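PDB 3IGM: PF14_0633 protein from Plasmodium falciparum, which binds its cognate DNA through an AP2 domain, here a domain-swapped dimer, and probably acts as a sequence-specific transcription factor of the parasite. Local coordinates for residues 9-14 and 18-23. Numbering follows the deposited sequence.
Sequences PGVSWN and CAWLAF. With nucleotides of chain C.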
ATOM      1  N   PRO A   9      -3.834 -21.013   7.000  1.00 38.60           N
ATOM      2  CA  PRO A   9      -4.930 -20.935   7.969  1.00 37.89           C
ATOM      3  C   PRO A   9      -4.697 -19.892   9.066  1.00 37.13           C
ATOM      4  O   PRO A   9      -3.696 -19.949   9.786  1.00 36.69           O
ATOM      5  CB  PRO A   9      -4.960 -22.339   8.588  1.00 38.15           C
ATOM      6  CG  PRO A   9      -4.403 -23.226   7.543  1.00 38.54           C
ATOM      7  CD  PRO A   9      -3.379 -22.406   6.806  1.00 38.81           C
ATOM      8  N   GLY A  10      -5.618 -18.938   9.169  1.00 36.14           N
ATOM      9  CA  GLY A  10      -5.602 -17.969  10.246  1.00 34.72           C
ATOM     10  C   GLY A  10      -4.971 -16.657   9.849  1.00 33.78           C
ATOM     11  O   GLY A  10      -5.053 -15.687  10.593  1.00 33.52           O
ATOM     12  N   VAL A  11      -4.342 -16.619   8.680  1.00 33.29           N
ATOM     13  CA  VAL A  11      -3.656 -15.416   8.223  1.00 32.99           C
ATOM     14  C   VAL A  11      -4.417 -14.779   7.073  1.00 33.64           C
ATOM     15  O   VAL A  11      -4.649 -15.419   6.045  1.00 33.93           O
ATOM     16  CB  VAL A  11      -2.186 -15.707   7.773  1.00 32.86           C
ATOM     17  CG1 VAL A  11      -1.523 -14.450   7.226  1.00 30.47           C
ATOM     18  CG2 VAL A  11      -1.364 -16.312   8.925  1.00 32.71           C
ATOM     19  N   SER A  12      -4.793 -13.513   7.230  1.00 34.10           N
ATOM     20  CA  SER A  12      -5.554 -12.828   6.173  1.00 34.61           C
ATOM     21  C   SER A  12      -5.192 -11.369   6.008  1.00 35.06           C
ATOM     22  O   SER A  12      -4.846 -10.679   6.978  1.00 34.97           O
ATOM     23  CB  SER A  12      -7.069 -12.974   6.373  1.00 34.42           C
ATOM     24  OG  SER A  12      -7.466 -12.641   7.691  1.00 34.77           O
ATOM     25  N   TRP A  13      -5.278 -10.922   4.758  1.00 35.25           N
ATOM     26  CA  TRP A  13      -5.050  -9.546   4.388  1.00 35.96           C
ATOM     27  C   TRP A  13      -6.248  -8.645   4.764  1.00 36.38           C
ATOM     28  O   TRP A  13      -7.376  -8.867   4.326  1.00 36.33           O
ATOM     29  CB  TRP A  13      -4.767  -9.476   2.886  1.00 35.70           C
ATOM     30  CG  TRP A  13      -4.356  -8.121   2.393  1.00 36.14           C
ATOM     31  CD1 TRP A  13      -5.095  -7.278   1.602  1.00 36.04           C
ATOM     32  CD2 TRP A  13      -3.106  -7.453   2.634  1.00 36.18           C
ATOM     33  NE1 TRP A  13      -4.387  -6.133   1.341  1.00 36.17           N
ATOM     34  CE2 TRP A  13      -3.163  -6.210   1.957  1.00 36.68           C
ATOM     35  CE3 TRP A  13      -1.947  -7.782   3.357  1.00 35.84           C
ATOM     36  CZ2 TRP A  13      -2.105  -5.293   1.981  1.00 37.44           C
ATOM     37  CZ3 TRP A  13      -0.895  -6.872   3.383  1.00 35.33           C
ATOM     38  CH2 TRP A  13      -0.980  -5.641   2.695  1.00 37.49           C
ATOM     39  N   ASN A  14      -5.977  -7.634   5.584  1.00 36.92           N
ATOM     40  CA  ASN A  14      -6.949  -6.600   5.935  1.00 37.09           C
ATOM     41  C   ASN A  14      -6.727  -5.421   4.991  1.00 37.71           C
ATOM     42  O   ASN A  14      -5.708  -4.739   5.069  1.00 37.83           O
ATOM     43  CB  ASN A  14      -6.773  -6.204   7.412  1.00 36.44           C
ATOM     44  CG  ASN A  14      -7.828  -5.225   7.899  1.00 35.38           C
ATOM     45  OD1 ASN A  14      -7.930  -4.110   7.392  1.00 32.95           O
ATOM     46  ND2 ASN A  14      -8.595  -5.629   8.922  1.00 34.63           N
ATOM     47  N   CYS A  18      -4.086  -2.412   5.148  1.00 41.13           N
ATOM     48  CA  CYS A  18      -2.959  -2.780   4.300  1.00 41.77           C
ATOM     49  C   CYS A  18      -1.955  -3.616   5.127  1.00 40.47           C
ATOM     50  O   CYS A  18      -0.756  -3.325   5.174  1.00 41.29           O
ATOM     51  CB  CYS A  18      -2.320  -1.518   3.710  1.00 42.02           C
ATOM     52  SG  CYS A  18      -1.096  -1.825   2.434  1.00 48.81           S
ATOM     53  N   ALA A  19      -2.470  -4.654   5.787  1.00 38.92           N
ATOM     54  CA  ALA A  19      -1.681  -5.518   6.671  1.00 36.91           C
ATOM     55  C   ALA A  19      -2.295  -6.908   6.734  1.00 36.12           C
ATOM     56  O   ALA A  19      -3.518  -7.071   6.562  1.00 36.01           O
ATOM     57  CB  ALA A  19      -1.617  -4.924   8.078  1.00 36.48           C
ATOM     58  N   TRP A  20      -1.435  -7.897   6.983  1.00 34.83           N
ATOM     59  CA  TRP A  20      -1.837  -9.248   7.324  1.00 34.08           C
ATOM     60  C   TRP A  20      -2.142  -9.285   8.805  1.00 34.07           C
ATOM     61  O   TRP A  20      -1.338  -8.805   9.613  1.00 34.03           O
ATOM     62  CB  TRP A  20      -0.686 -10.242   7.074  1.00 34.08           C
ATOM     63  CG  TRP A  20      -0.166 -10.258   5.674  1.00 32.70           C
ATOM     64  CD1 TRP A  20       0.942  -9.621   5.203  1.00 32.25           C
ATOM     65  CD2 TRP A  20      -0.744 -10.950   4.559  1.00 31.78           C
ATOM     66  NE1 TRP A  20       1.090  -9.873   3.852  1.00 31.72           N
ATOM     67  CE2 TRP A  20       0.066 -10.685   3.436  1.00 31.19           C
ATOM     68  CE3 TRP A  20      -1.875 -11.768   4.403  1.00 31.41           C
ATOM     69  CZ2 TRP A  20      -0.214 -11.212   2.162  1.00 31.69           C
ATOM     70  CZ3 TRP A  20      -2.156 -12.288   3.129  1.00 31.28           C
ATOM     71  CH2 TRP A  20      -1.324 -12.010   2.034  1.00 30.24           C
ATOM     72  N   LEU A  21      -3.292  -9.844   9.176  1.00 33.54           N
ATOM     73  CA  LEU A  21      -3.512 -10.168  10.574  1.00 33.65           C
ATOM     74  C   LEU A  21      -3.515 -11.676  10.760  1.00 33.48           C
ATOM     75  O   LEU A  21      -4.088 -12.417   9.965  1.00 33.78           O
ATOM     76  CB  LEU A  21      -4.777  -9.535  11.170  1.00 33.62           C
ATOM     77  CG  LEU A  21      -5.212  -8.083  10.950  1.00 34.26           C
ATOM     78  CD1 LEU A  21      -6.183  -7.648  12.040  1.00 33.18           C
ATOM     79  CD2 LEU A  21      -4.103  -7.083  10.796  1.00 33.58           C
ATOM     80  N   ALA A  22      -2.819 -12.111  11.797  1.00 33.48           N
ATOM     81  CA  ALA A  22      -2.811 -13.499  12.214  1.00 33.37           C
ATOM     82  C   ALA A  22      -3.817 -13.607  13.348  1.00 33.18           C
ATOM     83  O   ALA A  22      -3.676 -12.956  14.403  1.00 33.14           O
ATOM     84  CB  ALA A  22      -1.400 -13.903  12.677  1.00 32.96           C
ATOM     85  N   PHE A  23      -4.853 -14.392  13.098  1.00 33.36           N
ATOM     86  CA  PHE A  23      -5.933 -14.627  14.043  1.00 33.41           C
ATOM     87  C   PHE A  23      -5.672 -15.946  14.730  1.00 33.95           C
ATOM     88  O   PHE A  23      -5.351 -16.930  14.080  1.00 34.54           O
ATOM     89  CB  PHE A  23      -7.294 -14.638  13.324  1.00 33.57           C
ATOM     90  CG  PHE A  23      -7.764 -13.265  12.921  1.00 32.56           C
ATOM     91  CD1 PHE A  23      -8.617 -12.537  13.755  1.00 31.71           C
ATOM     92  CD2 PHE A  23      -7.318 -12.685  11.737  1.00 32.02           C
ATOM     93  CE1 PHE A  23      -9.031 -11.261  13.413  1.00 31.12           C
ATOM     94  CE2 PHE A  23      -7.721 -11.398  11.379  1.00 33.27           C
ATOM     95  CZ  PHE A  23      -8.588 -10.682  12.219  1.00 32.59           C
TER
ATOM     96  P    DC C   3      -9.480 -13.664   2.817  1.00 48.65           P
ATOM     97  OP1  DC C   3      -9.900 -13.499   1.409  1.00 48.14           O
ATOM     98  OP2  DC C   3      -8.049 -13.956   3.105  1.00 49.41           O
ATOM     99  O5'  DC C   3      -9.911 -12.351   3.650  1.00 48.57           O
ATOM    100  C5'  DC C   3     -11.020 -11.571   3.222  1.00 47.01           C
ATOM    101  C4'  DC C   3     -11.601 -10.661   4.294  1.00 45.50           C
ATOM    102  O4'  DC C   3     -11.883 -11.335   5.548  1.00 44.33           O
ATOM    103  C3'  DC C   3     -10.787  -9.420   4.647  1.00 46.10           C
ATOM    104  O3'  DC C   3     -11.668  -8.364   4.413  1.00 46.80           O
ATOM    105  C2'  DC C   3     -10.566  -9.530   6.147  1.00 44.04           C
ATOM    106  C1'  DC C   3     -11.823 -10.318   6.524  1.00 43.00           C
ATOM    107  N1   DC C   3     -11.790 -10.881   7.909  1.00 41.06           N
ATOM    108  C2   DC C   3     -12.909 -10.738   8.749  1.00 39.76           C
ATOM    109  O2   DC C   3     -13.915 -10.157   8.336  1.00 40.99           O
ATOM    110  N3   DC C   3     -12.857 -11.249  10.002  1.00 39.08           N
ATOM    111  C4   DC C   3     -11.749 -11.869  10.418  1.00 38.06           C
ATOM    112  N4   DC C   3     -11.731 -12.348  11.659  1.00 39.34           N
ATOM    113  C5   DC C   3     -10.609 -12.031   9.581  1.00 38.02           C
ATOM    114  C6   DC C   3     -10.664 -11.524   8.345  1.00 38.56           C
ATOM    115  P    DG C   2      -8.936 -18.227   8.171  1.00 48.85           P
ATOM    116  OP1  DG C   2      -7.839 -19.022   7.574  1.00 49.06           O
ATOM    117  OP2  DG C   2      -8.695 -17.322   9.321  1.00 49.16           O
ATOM    118  O5'  DG C   2      -9.570 -17.322   7.016  1.00 48.80           O
ATOM    119  C5'  DG C   2     -10.107 -17.847   5.771  1.00 47.44           C
ATOM    120  C4'  DG C   2     -10.789 -16.719   4.985  1.00 45.74           C
ATOM    121  O4'  DG C   2     -11.915 -16.228   5.753  1.00 43.48           O
ATOM    122  C3'  DG C   2      -9.955 -15.466   4.703  1.00 45.54           C
ATOM    123  O3'  DG C   2     -10.341 -14.853   3.465  1.00 45.84           O
ATOM    124  C2'  DG C   2     -10.258 -14.555   5.895  1.00 44.87           C
ATOM    125  C1'  DG C   2     -11.717 -14.886   6.169  1.00 43.10           C
ATOM    126  N9   DG C   2     -12.136 -14.868   7.563  1.00 41.88           N
ATOM    127  C8   DG C   2     -11.477 -15.334   8.673  1.00 42.16           C
ATOM    128  N7   DG C   2     -12.159 -15.196   9.782  1.00 40.99           N
ATOM    129  C5   DG C   2     -13.346 -14.603   9.370  1.00 40.49           C
ATOM    130  C6   DG C   2     -14.485 -14.211  10.108  1.00 39.65           C
ATOM    131  O6   DG C   2     -14.673 -14.304  11.322  1.00 39.83           O
ATOM    132  N1   DG C   2     -15.462 -13.644   9.297  1.00 39.16           N
ATOM    133  C2   DG C   2     -15.370 -13.489   7.933  1.00 39.93           C
ATOM    134  N2   DG C   2     -16.421 -12.932   7.299  1.00 39.39           N
ATOM    135  N3   DG C   2     -14.315 -13.861   7.227  1.00 40.71           N
ATOM    136  C4   DG C   2     -13.349 -14.406   8.009  1.00 41.30           C
ATOM    137  P    DA C   4     -11.286  -6.947   3.806  1.00 46.62           P
ATOM    138  OP1  DA C   4     -11.325  -7.078   2.336  1.00 48.39           O
ATOM    139  OP2  DA C   4     -10.107  -6.335   4.458  1.00 46.36           O
ATOM    140  O5'  DA C   4     -12.586  -6.166   4.328  1.00 48.14           O
ATOM    141  C5'  DA C   4     -13.883  -6.811   4.282  1.00 47.07           C
ATOM    142  C4'  DA C   4     -14.925  -6.171   5.189  1.00 45.73           C
ATOM    143  O4'  DA C   4     -14.905  -6.742   6.520  1.00 45.12           O
ATOM    144  C3'  DA C   4     -14.810  -4.680   5.437  1.00 46.67           C
ATOM    145  O3'  DA C   4     -16.137  -4.206   5.618  1.00 47.75           O
ATOM    146  C2'  DA C   4     -13.975  -4.588   6.717  1.00 44.79           C
ATOM    147  C1'  DA C   4     -14.502  -5.788   7.497  1.00 44.02           C
ATOM    148  N9   DA C   4     -13.526  -6.471   8.340  1.00 42.87           N
ATOM    149  C8   DA C   4     -12.280  -6.895   7.939  1.00 41.97           C
ATOM    150  N7   DA C   4     -11.609  -7.508   8.882  1.00 41.63           N
ATOM    151  C5   DA C   4     -12.456  -7.507   9.979  1.00 40.92           C
ATOM    152  C6   DA C   4     -12.318  -8.014  11.291  1.00 41.94           C
ATOM    153  N6   DA C   4     -11.215  -8.644  11.730  1.00 42.09           N
ATOM    154  N1   DA C   4     -13.353  -7.855  12.149  1.00 41.96           N
ATOM    155  C2   DA C   4     -14.459  -7.217  11.710  1.00 41.83           C
ATOM    156  N3   DA C   4     -14.703  -6.701  10.504  1.00 41.87           N
ATOM    157  C4   DA C   4     -13.657  -6.879   9.664  1.00 43.08           C
TER
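W13 and W20 meet on one face of the antiparallel hairpin that opens the three-stranded sheet of this AP2 domain; S12, N14 and L21 point to the other face, which lies against the DNA. Backbone bonds join the strands. S12 and L21 form a hydrogen-bonded pair through S12 N–L21 O (3.0 Å) and L21 N–S12 O, and N14 N donates to A19 O at 2.7 Å. The O of N14 also receives two weak hydrogen bonds, from A19 N and C18 N, making C18 and A19 a G1 beta bulge opposite N14. At the far end F23 N gives G10 O an almost straight bond.

The aromatic contact is edge-to-face: the edge of the six-membered ring of W13 points at the face of the five-membered ring of W20, planes at 67°, with CE3 of W13 3.5 Å from CE2 of W20. CG of W13 lies anti to the backbone N (chi1 -173°), which carries the indole across to the neighbouring strand, over the C18–A19 backbone, while W13 CB packs over the six-membered ring of W20 as a CH-pi contact. V11 CG1 adds an apolar touch at CE3 of W20. Helix residues of the second subunit cover this face in the domain swap: its A51, R48 and F54 pack on V11, W20 and A22, and its K44 O accepts a bond from W20 NE1. C18 SG, disulfide-bonded to C18 of that subunit, rests obliquely beside the W13 ring.

Toward the DNA, G10 N donates a hydrogen bond to OP1 of DG2 of chain C, and N14 ND2 is hydrogen-bonded to O4 of a thymine base. The F23 ring presents one face to the exocyclic amine of DC3 of chain C, F23 CE1 3.4 Å from N4 of that cytosine.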